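Local coordinates for protein malic enzyme (Entamoeba histolytica, PDB 3NV9) that probably catalyses the oxidative decarboxylation of malate to pyruvate with NAD or NADP as hydride acceptor, and forms a deeply entangled dimer, at residues I165-I170 with Y176-V181; V421-I426 with Q439-I444; A370-A375 with D443-D448; T100-L103 with D107-P110. All coordinates share one frame; numbering follows the deposited sequence.

Contact 1 of 4, residues I165-I170 with Y176-V181; sequences INLEDI and YKILDV
Ile170 and Ile178 meet end to end, but they offer different branches: the short CG2 methyl of Ile170 sits 3.7 Å from CD1 of Ile178, the end of the longer branch. The extended second torsion of Ile178 (chi2 159°) carries CD1 forward from the helix to the loop residue. Three positions before Ile170, Leu167 points its side chain at the same helix and divides its methyls between two neighbouring residues. Leu167 CD2 comes within 4.2 Å of Ile178 CG2. Leu167 CD1 lies 4.0 Å from CD1 of Leu179 and equally close to the Leu179 CA, the two leucine side chains running past one another at a slant. Leu179 leaves its backbone to one flank of the strand, and the turn of its CG opposite the backbone N (chi1 170°) lays its CD1 alongside that of Leu167. Ile178 is thus touched on both branches, by Ile170 at one end and by Leu167 at the other.

The contact lies within the beta-alpha-beta unit of strand 164-167, helix 174-185 and strand 190-192, in the four-stranded parallel sheet of the N-terminal domain. Helix 148-158 joins the same apolar layer, with Val151 and Pro148 against Ile178 and Val155 against Ile165. On the strand, the backbone of Leu167 is hydrogen-bonded to the backbone of Trp191 and Asp193.

No hydrogen bond crosses between residues 165-170 and 176-181, and all four touching residues are buried. Between these segments the fit is apolar, made mainly by methyl groups, while the strand's polar backbone is paired along the sheet.

Contact 2 of 4, residues V421-I426 with Q439-I444; sequences VAMQAI and QQVYDI
With chi1 at 168°, Val441 turns CG1 opposite its backbone N and keeps CG2 beside that N, which sets CG1 against Ala422 and CG2 between Ala422 and Met423. The methionine bends to take part: its CB does not point at the partner helix, but turns at chi2 (-54°) and chi3 (94°) curl the thioether back until CE faces Val441. The two helices, 413-428 and 438-461, follow one another in the chain and form a helix-loop-helix unit.

Ala422 supplies the tighter half of the interface. Ala422 CB is directed at helix 438-461 and comes within 3.6 Å of Val441 CG1, with CG2 of the same valine somewhat farther off at 4.2 Å. On the flank, Met423 CE lies 4.1 Å from Val441 CG2, the two side chains lying side by side but pointing opposite ways. Val441 is the single residue of its segment that makes these contacts, and its two methyls meet two consecutive residues of the other helix. Val441 also rests on Ile372 at the end of helix 363-372, and Ala422 on Val373 just after it, so a third element closes the group.

Everything that crosses between the segments is apolar. One polar link, away from the interface, joins Gln439 and Asp443 a turn apart on helix 438-461. The Gln439 NE2 donor is 2.6 Å from Asp443 OD1, with a fairly straight N-H...O line. The oxygen lies close to the amide plane of Gln439, whereas NE2 approaches it from above the carboxylate plane.

Contact 3 of 4, residues A370-A375 with D443-D448; sequences ALIVRA and DIAEHD
A Schellman motif ends helix 363-372, and Ile372, the last helical residue before the chain turns away, packs on Ile444 and Ala445 of helix 438-461. The isoleucine reaches across with its longer branch, extended by a chi2 of 158°. Ile372 CD1 comes within 3.6 Å of Ile444 CG2, and CG1 of Ile372 is nearly as close to that same methyl, at 3.7 Å. The two isoleucines therefore lie alongside, their side chains running in opposite directions. The CD1 of Ile372 continues over the backbone of the next residue, 4.0 Å from Ala445 N and 4.1 Å from Ala445 CB.

Behind this contact the helix cap is made by backbone atoms. Arg374 takes a positive phi of 53°, which lets Ala375 N bond Ala370 O at 2.9 Å; the accompanying bond from Arg374 N to Leu371 O is weak. Two further links tie the helix end to what surrounds it: Arg432 is hydrogen-bonded to the backbone of Val373 through its own backbone, and through NE to the carbonyl oxygen of Arg374. One turn further along helix 438-461 from Ile444, Asp448 forms a salt bridge through OD2 with Lys368, which bridges the same two helices.

The contact is only partly buried, and it is completed by helix 413-428, from which Pro415 and Ala418 touch Ala445. Met382 of helix 380-396 packs on Ala370 and Ala375. Next to Ile372, Leu371 meets Asn91 and Ile130, which immediately precede strands 92-97 and 131-136 of the parallel sheet.

Contact 4 of 4, residues T100-L103 with D107-P110; sequences TRVL and DVTP
Asp107 leans across Thr100, and its side chain can be followed outward atom by atom. Asp107 CB stands 3.6 Å from the carbonyl oxygen of Thr100 and a little farther from its CA. Asp107 CG, set opposite the backbone N (chi1 179°), comes within 4.2 Å of Thr100 OG1. At the tip, Asp107 OD1 stays near Thr100 CA but turns back to its own segment, accepting the backbone N of Thr109 at 3.2 Å from a donor tilted 36° out of the carboxylate plane; this bond closes an Asx turn. Arg101 lies nearby, but its NH1 stays 6.7 Å from Asp107 OD2, too far for a salt bridge.

Beyond the aspartate the contact becomes apolar. Val102 and Val108 cross at about a right angle, with CG1 of Val102 only 3.4 Å from CG2 of Val108. That is tighter than usual for methyls, and Val102 also has an eclipsed first torsion (chi1 0°), so its fit is strained or its modelled position doubtful.

Both segments belong to the loop between strand 92-97 and helix 114-128 in the N-terminal domain. The second subunit meets this loop: its Asn80 is hydrogen-bonded to Thr109 OG1, and its Ser73 and Arg77 pack on Val102 and Val108.

No hydrogen bond joins residues 100-103 to 107-110, so the loop's two arms rest on van der Waals contact, with Asp107 OD1 closing its own turn.

Overall arrangement
Along the chain contact 4 comes first and contact 1 second; contacts 2 and 3 follow, both finishing on helix 438-461. Contacts 1 and 4 lie in the N-terminal domain, their centres 14 Å apart, and meet where the Asp169 carbonyl oxygen receives probable hydrogen bonds from Thr100 and Arg101, linking the loops that follow strands 164-167 and 92-97. Contacts 2 and 3 form one cluster of helices, with centres 7 Å apart. Contact 3 comes within about 7 Å of contact 1, nearest atoms, without touching it. Contacts 2 and 3 lie across the chain's centre from contact 4, where the second subunit packs, so the helical cluster stands well apart from that dimer contact.

Contact 1 of 4, residues I165-I170 with Y176-V181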
loop_
_atom_site.group_PDB
_atom_site.type_symbol
_atom_site.label_atom_id
_atom_site.label_comp_id
_atom_site.label_asym_id
_atom_site.label_seq_id
_atom_site.Cartn_x
_atom_site.Cartn_y
_atom_site.Cartn_z
ATOM N N ILE A 165 1.419 11.642 -4.602
ATOM C CA ILE A 165 0.401 10.915 -5.289
ATOM C C ILE A 165 0.677 10.870 -6.770
ATOM O O ILE A 165 0.948 11.897 -7.390
ATOM C CB ILE A 165 -1.044 11.531 -5.138
ATOM C CG1 ILE A 165 -1.492 11.568 -3.687
ATOM C CG2 ILE A 165 -2.020 10.811 -6.106
ATOM C CD1 ILE A 165 -1.537 10.254 -3.040
ATOM N N ASN A 166 0.563 9.669 -7.331
ATOM C CA ASN A 166 0.836 9.471 -8.732
ATOM C C ASN A 166 -0.447 9.039 -9.419
ATOM O O ASN A 166 -0.761 7.840 -9.505
ATOM C CB ASN A 166 2.000 8.457 -8.853
ATOM C CG ASN A 166 2.245 7.994 -10.275
ATOM O OD1 ASN A 166 1.746 6.924 -10.662
ATOM N ND2 ASN A 166 3.019 8.768 -11.058
ATOM N N LEU A 167 -1.208 10.020 -9.890
ATOM C CA LEU A 167 -2.456 9.749 -10.640
ATOM C C LEU A 167 -2.124 9.036 -11.942
ATOM O O LEU A 167 -1.178 9.402 -12.629
ATOM C CB LEU A 167 -3.234 11.053 -10.945
ATOM C CG LEU A 167 -3.562 12.003 -9.761
ATOM C CD1 LEU A 167 -3.890 13.411 -10.233
ATOM C CD2 LEU A 167 -4.729 11.436 -8.904
ATOM N N GLU A 168 -2.906 8.025 -12.285
ATOM C CA GLU A 168 -2.764 7.348 -13.562
ATOM C C GLU A 168 -4.146 7.079 -14.206
ATOM O O GLU A 168 -5.102 6.755 -13.482
ATOM C CB GLU A 168 -2.106 5.971 -13.324
ATOM C CG GLU A 168 -0.670 5.968 -12.778
ATOM C CD GLU A 168 0.362 6.250 -13.851
ATOM O OE1 GLU A 168 1.550 6.282 -13.478
ATOM O OE2 GLU A 168 -0.006 6.428 -15.063
ATOM N N ASP A 169 -4.193 7.119 -15.546
ATOM C CA ASP A 169 -5.209 6.403 -16.332
ATOM C C ASP A 169 -6.649 6.814 -15.906
ATOM O O ASP A 169 -7.528 5.979 -15.630
ATOM C CB ASP A 169 -4.976 4.889 -16.216
ATOM C CG ASP A 169 -3.696 4.414 -16.920
ATOM O OD1 ASP A 169 -2.899 5.250 -17.374
ATOM O OD2 ASP A 169 -3.462 3.179 -17.019
ATOM N N ILE A 170 -6.827 8.125 -15.813
ATOM C CA ILE A 170 -8.087 8.782 -15.544
ATOM C C ILE A 170 -8.472 9.526 -16.835
ATOM O O ILE A 170 -7.666 10.272 -17.427
ATOM C CB ILE A 170 -7.954 9.772 -14.356
ATOM C CG1 ILE A 170 -7.346 9.040 -13.153
ATOM C CG2 ILE A 170 -9.280 10.458 -14.044
ATOM C CD1 ILE A 170 -7.324 9.816 -11.832
ATOM N N TYR A 176 -8.118 16.477 -15.622
ATOM C CA TYR A 176 -7.689 17.884 -15.415
ATOM C C TYR A 176 -8.194 18.480 -14.109
ATOM O O TYR A 176 -7.420 19.030 -13.277
ATOM C CB TYR A 176 -8.097 18.759 -16.600
ATOM C CG TYR A 176 -7.491 18.345 -17.925
ATOM C CD1 TYR A 176 -6.073 18.342 -18.113
ATOM C CD2 TYR A 176 -8.292 17.999 -18.995
ATOM C CE1 TYR A 176 -5.514 17.996 -19.334
ATOM C CE2 TYR A 176 -7.738 17.612 -20.207
ATOM C CZ TYR A 176 -6.333 17.626 -20.368
ATOM O OH TYR A 176 -5.792 17.306 -21.595
ATOM N N LYS A 177 -9.496 18.329 -13.893
ATOM C CA LYS A 177 -10.125 18.873 -12.713
ATOM C C LYS A 177 -9.475 18.293 -11.468
ATOM O O LYS A 177 -9.113 19.030 -10.525
ATOM C CB LYS A 177 -11.659 18.620 -12.764
ATOM C CG LYS A 177 -12.345 19.057 -11.511
ATOM C CD LYS A 177 -13.892 19.032 -11.605
ATOM C CE LYS A 177 -14.545 19.605 -10.324
ATOM N NZ LYS A 177 -16.035 19.758 -10.445
ATOM N N ILE A 178 -9.323 16.968 -11.460
ATOM C CA ILE A 178 -8.728 16.251 -10.344
ATOM C C ILE A 178 -7.299 16.720 -10.105
ATOM O O ILE A 178 -6.944 17.075 -8.996
ATOM C CB ILE A 178 -8.772 14.717 -10.577
ATOM C CG1 ILE A 178 -10.233 14.227 -10.649
ATOM C CG2 ILE A 178 -8.046 13.988 -9.468
ATOM C CD1 ILE A 178 -10.409 12.832 -11.375
ATOM N N LEU A 179 -6.481 16.754 -11.142
ATOM C CA LEU A 179 -5.082 17.136 -10.940
ATOM C C LEU A 179 -5.001 18.594 -10.461
ATOM O O LEU A 179 -4.396 18.897 -9.416
ATOM C CB LEU A 179 -4.262 16.909 -12.227
ATOM C CG LEU A 179 -2.833 17.532 -12.160
ATOM C CD1 LEU A 179 -1.980 16.873 -11.077
ATOM C CD2 LEU A 179 -2.116 17.569 -13.477
ATOM N N ASP A 180 -5.653 19.478 -11.206
ATOM C CA ASP A 180 -5.550 20.930 -11.013
ATOM C C ASP A 180 -5.961 21.341 -9.611
ATOM O O ASP A 180 -5.265 22.141 -8.985
ATOM C CB ASP A 180 -6.391 21.670 -12.078
ATOM C CG ASP A 180 -5.910 21.400 -13.480
ATOM O OD1 ASP A 180 -4.766 20.937 -13.610
ATOM O OD2 ASP A 180 -6.644 21.632 -14.468
ATOM N N VAL A 181 -7.066 20.766 -9.101
ATOM C CA VAL A 181 -7.509 21.031 -7.708
ATOM C C VAL A 181 -6.580 20.413 -6.705
ATOM O O VAL A 181 -6.096 21.100 -5.798
ATOM C CB VAL A 181 -8.916 20.456 -7.421
ATOM C CG1 VAL A 181 -9.262 20.600 -5.960
ATOM C CG2 VAL A 181 -9.957 21.142 -8.269
#

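Contact 2 of 4, residues V421-I426 with Q439-I444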
loop_
_atom_site.group_PDB
_atom_site.type_symbol
_atom_site.label_atom_id
_atom_site.label_comp_id
_atom_site.label_asym_id
_atom_site.label_seq_id
_atom_site.Cartn_x
_atom_site.Cartn_y
_atom_site.Cartn_z
ATOM N N VAL A 421 15.997 16.990 -11.527
ATOM C CA VAL A 421 14.645 17.381 -11.125
ATOM C C VAL A 421 14.656 18.097 -9.753
ATOM O O VAL A 421 13.911 19.041 -9.525
ATOM C CB VAL A 421 13.726 16.158 -11.005
ATOM C CG1 VAL A 421 12.433 16.480 -10.189
ATOM C CG2 VAL A 421 13.433 15.571 -12.399
ATOM N N ALA A 422 15.486 17.629 -8.838
ATOM C CA ALA A 422 15.591 18.232 -7.497
ATOM C C ALA A 422 16.119 19.665 -7.527
ATOM O O ALA A 422 15.664 20.521 -6.766
ATOM C CB ALA A 422 16.472 17.366 -6.596
ATOM N N MET A 423 17.090 19.914 -8.397
ATOM C CA MET A 423 17.767 21.187 -8.436
ATOM C C MET A 423 16.783 22.182 -9.036
ATOM O O MET A 423 16.626 23.305 -8.534
ATOM C CB MET A 423 19.037 21.091 -9.309
ATOM C CG MET A 423 20.184 20.313 -8.674
ATOM S SD MET A 423 20.696 20.881 -7.031
ATOM C CE MET A 423 19.792 19.862 -5.850
ATOM N N GLN A 424 16.164 21.738 -10.128
ATOM C CA GLN A 424 15.069 22.439 -10.777
ATOM C C GLN A 424 13.945 22.744 -9.787
ATOM O O GLN A 424 13.449 23.861 -9.779
ATOM C CB GLN A 424 14.563 21.695 -12.016
ATOM C CG GLN A 424 13.719 22.560 -12.921
ATOM C CD GLN A 424 14.517 23.709 -13.592
ATOM O OE1 GLN A 424 15.403 23.496 -14.427
ATOM N NE2 GLN A 424 14.169 24.922 -13.233
ATOM N N ALA A 425 13.590 21.798 -8.906
ATOM C CA ALA A 425 12.502 22.097 -7.917
ATOM C C ALA A 425 12.929 23.268 -7.020
ATOM O O ALA A 425 12.187 24.229 -6.851
ATOM C CB ALA A 425 12.108 20.861 -7.096
ATOM N N ILE A 426 14.141 23.183 -6.460
ATOM C CA ILE A 426 14.751 24.336 -5.754
ATOM C C ILE A 426 14.735 25.623 -6.598
ATOM O O ILE A 426 14.287 26.664 -6.120
ATOM C CB ILE A 426 16.206 24.033 -5.287
ATOM C CG1 ILE A 426 16.193 22.816 -4.348
ATOM C CG2 ILE A 426 16.846 25.309 -4.637
ATOM C CD1 ILE A 426 17.541 22.312 -4.001
ATOM N N GLN A 439 25.106 16.695 -5.982
ATOM C CA GLN A 439 25.768 15.442 -5.623
ATOM C C GLN A 439 25.078 14.778 -4.429
ATOM O O GLN A 439 24.959 13.558 -4.390
ATOM C CB GLN A 439 27.259 15.652 -5.334
ATOM C CG GLN A 439 28.024 14.350 -5.108
ATOM C CD GLN A 439 28.064 13.455 -6.358
ATOM O OE1 GLN A 439 28.580 13.850 -7.459
ATOM N NE2 GLN A 439 27.497 12.248 -6.214
ATOM N N GLN A 440 24.671 15.567 -3.444
ATOM C CA GLN A 440 24.033 15.005 -2.256
ATOM C C GLN A 440 22.724 14.318 -2.642
ATOM O O GLN A 440 22.389 13.299 -2.045
ATOM C CB GLN A 440 23.736 16.065 -1.182
ATOM C CG GLN A 440 24.999 16.642 -0.502
ATOM C CD GLN A 440 24.667 17.896 0.301
ATOM O OE1 GLN A 440 23.904 18.729 -0.163
ATOM N NE2 GLN A 440 25.225 18.018 1.531
ATOM N N VAL A 441 22.006 14.878 -3.612
ATOM C CA VAL A 441 20.713 14.344 -4.017
ATOM C C VAL A 441 20.916 13.103 -4.842
ATOM O O VAL A 441 20.266 12.095 -4.602
ATOM C CB VAL A 441 19.830 15.396 -4.760
ATOM C CG1 VAL A 441 18.598 14.735 -5.440
ATOM C CG2 VAL A 441 19.354 16.378 -3.752
ATOM N N TYR A 442 21.883 13.170 -5.763
ATOM C CA TYR A 442 22.306 12.034 -6.568
ATOM C C TYR A 442 22.652 10.893 -5.668
ATOM O O TYR A 442 22.181 9.747 -5.888
ATOM C CB TYR A 442 23.483 12.404 -7.527
ATOM C CG TYR A 442 23.854 11.269 -8.494
ATOM C CD1 TYR A 442 23.411 11.261 -9.845
ATOM C CD2 TYR A 442 24.640 10.207 -8.050
ATOM C CE1 TYR A 442 23.755 10.247 -10.702
ATOM C CE2 TYR A 442 24.977 9.168 -8.894
ATOM C CZ TYR A 442 24.529 9.196 -10.190
ATOM O OH TYR A 442 24.895 8.144 -10.949
ATOM N N ASP A 443 23.458 11.182 -4.637
ATOM C CA ASP A 443 23.938 10.120 -3.719
ATOM C C ASP A 443 22.778 9.371 -3.023
ATOM O O ASP A 443 22.811 8.124 -2.856
ATOM C CB ASP A 443 24.788 10.726 -2.615
ATOM C CG ASP A 443 26.202 11.152 -3.078
ATOM O OD1 ASP A 443 26.628 10.784 -4.195
ATOM O OD2 ASP A 443 26.884 11.829 -2.245
ATOM N N ILE A 444 21.764 10.126 -2.609
ATOM C CA ILE A 444 20.631 9.542 -1.903
ATOM C C ILE A 444 19.836 8.677 -2.874
ATOM O O ILE A 444 19.347 7.609 -2.520
ATOM C CB ILE A 444 19.745 10.676 -1.327
ATOM C CG1 ILE A 444 20.520 11.489 -0.285
ATOM C CG2 ILE A 444 18.419 10.152 -0.743
ATOM C CD1 ILE A 444 19.757 12.778 0.245
#

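Contact 3 of 4, residues A370-A375 with D443-D448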
loop_
_atom_site.group_PDB
_atom_site.type_symbol
_atom_site.label_atom_id
_atom_site.label_comp_id
_atom_site.label_asym_id
_atom_site.label_seq_id
_atom_site.Cartn_x
_atom_site.Cartn_y
_atom_site.Cartn_z
ATOM N N ALA A 370 11.549 14.551 -6.567
ATOM C CA ALA A 370 10.558 15.333 -5.847
ATOM C C ALA A 370 10.418 14.941 -4.397
ATOM O O ALA A 370 10.155 15.806 -3.562
ATOM C CB ALA A 370 9.199 15.273 -6.551
ATOM N N LEU A 371 10.545 13.648 -4.115
ATOM C CA LEU A 371 10.441 13.120 -2.772
ATOM C C LEU A 371 11.631 13.577 -1.891
ATOM O O LEU A 371 11.454 13.920 -0.686
ATOM C CB LEU A 371 10.329 11.595 -2.785
ATOM C CG LEU A 371 8.981 10.944 -3.170
ATOM C CD1 LEU A 371 9.121 9.439 -3.174
ATOM C CD2 LEU A 371 7.830 11.383 -2.170
ATOM N N ILE A 372 12.830 13.605 -2.483
ATOM C CA ILE A 372 14.045 13.871 -1.701
ATOM C C ILE A 372 14.065 15.296 -1.109
ATOM O O ILE A 372 14.326 15.489 0.059
ATOM C CB ILE A 372 15.305 13.548 -2.543
ATOM C CG1 ILE A 372 15.646 12.029 -2.420
ATOM C CG2 ILE A 372 16.431 14.417 -2.099
ATOM C CD1 ILE A 372 16.491 11.453 -3.547
ATOM N N VAL A 373 13.731 16.276 -1.927
ATOM C CA VAL A 373 13.718 17.684 -1.531
ATOM C C VAL A 373 12.278 18.150 -1.201
ATOM O O VAL A 373 12.022 19.360 -1.091
ATOM C CB VAL A 373 14.278 18.585 -2.669
ATOM C CG1 VAL A 373 15.755 18.321 -2.891
ATOM C CG2 VAL A 373 13.468 18.350 -3.966
ATOM N N ARG A 374 11.343 17.204 -1.088
ATOM C CA ARG A 374 9.984 17.551 -0.683
ATOM C C ARG A 374 9.364 18.674 -1.563
ATOM O O ARG A 374 8.851 19.645 -1.057
ATOM C CB ARG A 374 9.944 17.909 0.821
ATOM C CG ARG A 374 10.295 16.717 1.737
ATOM C CD ARG A 374 9.832 16.946 3.168
ATOM N NE ARG A 374 8.454 17.470 3.154
ATOM C CZ ARG A 374 7.967 18.399 3.969
ATOM N NH1 ARG A 374 8.731 18.952 4.911
ATOM N NH2 ARG A 374 6.705 18.784 3.805
ATOM N N ALA A 375 9.401 18.507 -2.877
ATOM C CA ALA A 375 8.717 19.445 -3.728
ATOM C C ALA A 375 7.233 19.389 -3.462
ATOM O O ALA A 375 6.629 18.303 -3.254
ATOM C CB ALA A 375 8.985 19.203 -5.201
ATOM N N ASP A 443 23.458 11.182 -4.637
ATOM C CA ASP A 443 23.938 10.120 -3.719
ATOM C C ASP A 443 22.778 9.371 -3.023
ATOM O O ASP A 443 22.811 8.124 -2.856
ATOM C CB ASP A 443 24.788 10.726 -2.615
ATOM C CG ASP A 443 26.202 11.152 -3.078
ATOM O OD1 ASP A 443 26.628 10.784 -4.195
ATOM O OD2 ASP A 443 26.884 11.829 -2.245
ATOM N N ILE A 444 21.764 10.126 -2.609
ATOM C CA ILE A 444 20.631 9.542 -1.903
ATOM C C ILE A 444 19.836 8.677 -2.874
ATOM O O ILE A 444 19.347 7.609 -2.520
ATOM C CB ILE A 444 19.745 10.676 -1.327
ATOM C CG1 ILE A 444 20.520 11.489 -0.285
ATOM C CG2 ILE A 444 18.419 10.152 -0.743
ATOM C CD1 ILE A 444 19.757 12.778 0.245
ATOM N N ALA A 445 19.726 9.129 -4.109
ATOM C CA ALA A 445 18.888 8.432 -5.079
ATOM C C ALA A 445 19.605 7.159 -5.447
ATOM O O ALA A 445 19.016 6.085 -5.457
ATOM C CB ALA A 445 18.654 9.303 -6.307
ATOM N N GLU A 446 20.902 7.290 -5.728
ATOM C CA GLU A 446 21.665 6.171 -6.198
ATOM C C GLU A 446 21.727 5.090 -5.128
ATOM O O GLU A 446 21.608 3.903 -5.438
ATOM C CB GLU A 446 23.081 6.585 -6.569
ATOM C CG GLU A 446 23.900 5.366 -6.898
ATOM C CD GLU A 446 25.272 5.748 -7.326
ATOM O OE1 GLU A 446 25.906 6.538 -6.573
ATOM O OE2 GLU A 446 25.704 5.274 -8.410
ATOM N N HIS A 447 21.894 5.513 -3.872
ATOM C CA HIS A 447 21.989 4.574 -2.781
ATOM C C HIS A 447 20.670 3.822 -2.603
ATOM O O HIS A 447 20.676 2.601 -2.400
ATOM C CB HIS A 447 22.368 5.287 -1.484
ATOM C CG HIS A 447 22.288 4.404 -0.273
ATOM N ND1 HIS A 447 21.259 4.498 0.648
ATOM C CD2 HIS A 447 23.078 3.380 0.147
ATOM C CE1 HIS A 447 21.440 3.588 1.605
ATOM N NE2 HIS A 447 22.530 2.896 1.323
ATOM N N ASP A 448 19.541 4.530 -2.695
ATOM C CA ASP A 448 18.225 3.873 -2.604
ATOM C C ASP A 448 17.889 2.848 -3.736
ATOM O O ASP A 448 17.369 1.766 -3.476
ATOM C CB ASP A 448 17.102 4.914 -2.451
ATOM C CG ASP A 448 17.130 5.636 -1.096
ATOM O OD1 ASP A 448 17.994 5.354 -0.224
ATOM O OD2 ASP A 448 16.261 6.501 -0.903
#

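Contact 4 of 4, residues T100-L103 with D107-P110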
loop_
_atom_site.group_PDB
_atom_site.type_symbol
_atom_site.label_atom_id
_atom_site.label_comp_id
_atom_site.label_asym_id
_atom_site.label_seq_id
_atom_site.Cartn_x
_atom_site.Cartn_y
_atom_site.Cartn_z
ATOM N N THR A 100 -10.256 4.128 -15.612
ATOM C CA THR A 100 -11.167 4.666 -16.573
ATOM C C THR A 100 -10.439 4.890 -17.936
ATOM O O THR A 100 -11.061 4.836 -18.968
ATOM C CB THR A 100 -11.746 5.937 -15.884
ATOM O OG1 THR A 100 -13.163 5.895 -15.809
ATOM C CG2 THR A 100 -11.208 7.190 -16.342
ATOM N N ARG A 101 -9.109 5.090 -17.936
ATOM C CA ARG A 101 -8.334 5.142 -19.191
ATOM C C ARG A 101 -7.091 4.221 -19.107
ATOM O O ARG A 101 -5.940 4.653 -19.088
ATOM C CB ARG A 101 -7.960 6.612 -19.511
ATOM C CG ARG A 101 -7.743 6.936 -21.004
ATOM C CD ARG A 101 -8.943 6.462 -21.848
ATOM N NE ARG A 101 -10.022 7.466 -21.953
ATOM C CZ ARG A 101 -11.343 7.217 -22.030
ATOM N NH1 ARG A 101 -11.842 5.975 -21.978
ATOM N NH2 ARG A 101 -12.188 8.245 -22.156
ATOM N N VAL A 102 -7.306 2.929 -19.002
ATOM C CA VAL A 102 -6.123 2.113 -18.792
ATOM C C VAL A 102 -5.578 1.535 -20.064
ATOM O O VAL A 102 -6.163 0.602 -20.658
ATOM C CB VAL A 102 -6.129 1.228 -17.469
ATOM C CG1 VAL A 102 -7.401 1.401 -16.631
ATOM C CG2 VAL A 102 -5.705 -0.170 -17.695
ATOM N N LEU A 103 -4.447 2.129 -20.472
ATOM C CA LEU A 103 -3.922 2.037 -21.827
ATOM C C LEU A 103 -5.045 2.192 -22.853
ATOM O O LEU A 103 -5.975 2.919 -22.610
ATOM C CB LEU A 103 -3.177 0.748 -22.039
ATOM C CG LEU A 103 -2.249 0.311 -20.907
ATOM C CD1 LEU A 103 -1.775 -1.120 -21.212
ATOM C CD2 LEU A 103 -1.050 1.282 -20.792
ATOM N N ASP A 107 -11.832 1.971 -20.228
ATOM C CA ASP A 107 -12.488 1.760 -18.931
ATOM C C ASP A 107 -12.638 0.244 -18.672
ATOM O O ASP A 107 -13.362 -0.469 -19.390
ATOM C CB ASP A 107 -13.827 2.539 -18.853
ATOM C CG ASP A 107 -14.576 2.346 -17.528
ATOM O OD1 ASP A 107 -14.102 1.709 -16.549
ATOM O OD2 ASP A 107 -15.694 2.866 -17.471
ATOM N N VAL A 108 -11.916 -0.241 -17.655
ATOM C CA VAL A 108 -11.811 -1.702 -17.412
ATOM C C VAL A 108 -12.467 -2.116 -16.105
ATOM O O VAL A 108 -12.191 -3.211 -15.606
ATOM C CB VAL A 108 -10.340 -2.175 -17.578
ATOM C CG1 VAL A 108 -9.905 -2.039 -19.073
ATOM C CG2 VAL A 108 -9.365 -1.323 -16.667
ATOM N N THR A 109 -13.403 -1.280 -15.594
ATOM C CA THR A 109 -13.985 -1.387 -14.229
ATOM C C THR A 109 -12.962 -1.161 -13.087
ATOM O O THR A 109 -11.799 -1.376 -13.279
ATOM C CB THR A 109 -14.657 -2.756 -13.958
ATOM O OG1 THR A 109 -13.644 -3.696 -13.579
ATOM C CG2 THR A 109 -15.474 -3.299 -15.186
ATOM N N PRO A 110 -13.415 -0.775 -11.870
ATOM C CA PRO A 110 -12.404 -0.292 -10.899
ATOM C C PRO A 110 -11.205 -1.218 -10.636
ATOM O O PRO A 110 -10.090 -0.719 -10.677
ATOM C CB PRO A 110 -13.213 -0.058 -9.625
ATOM C CG PRO A 110 -14.618 0.301 -10.219
ATOM C CD PRO A 110 -14.798 -0.610 -11.355
#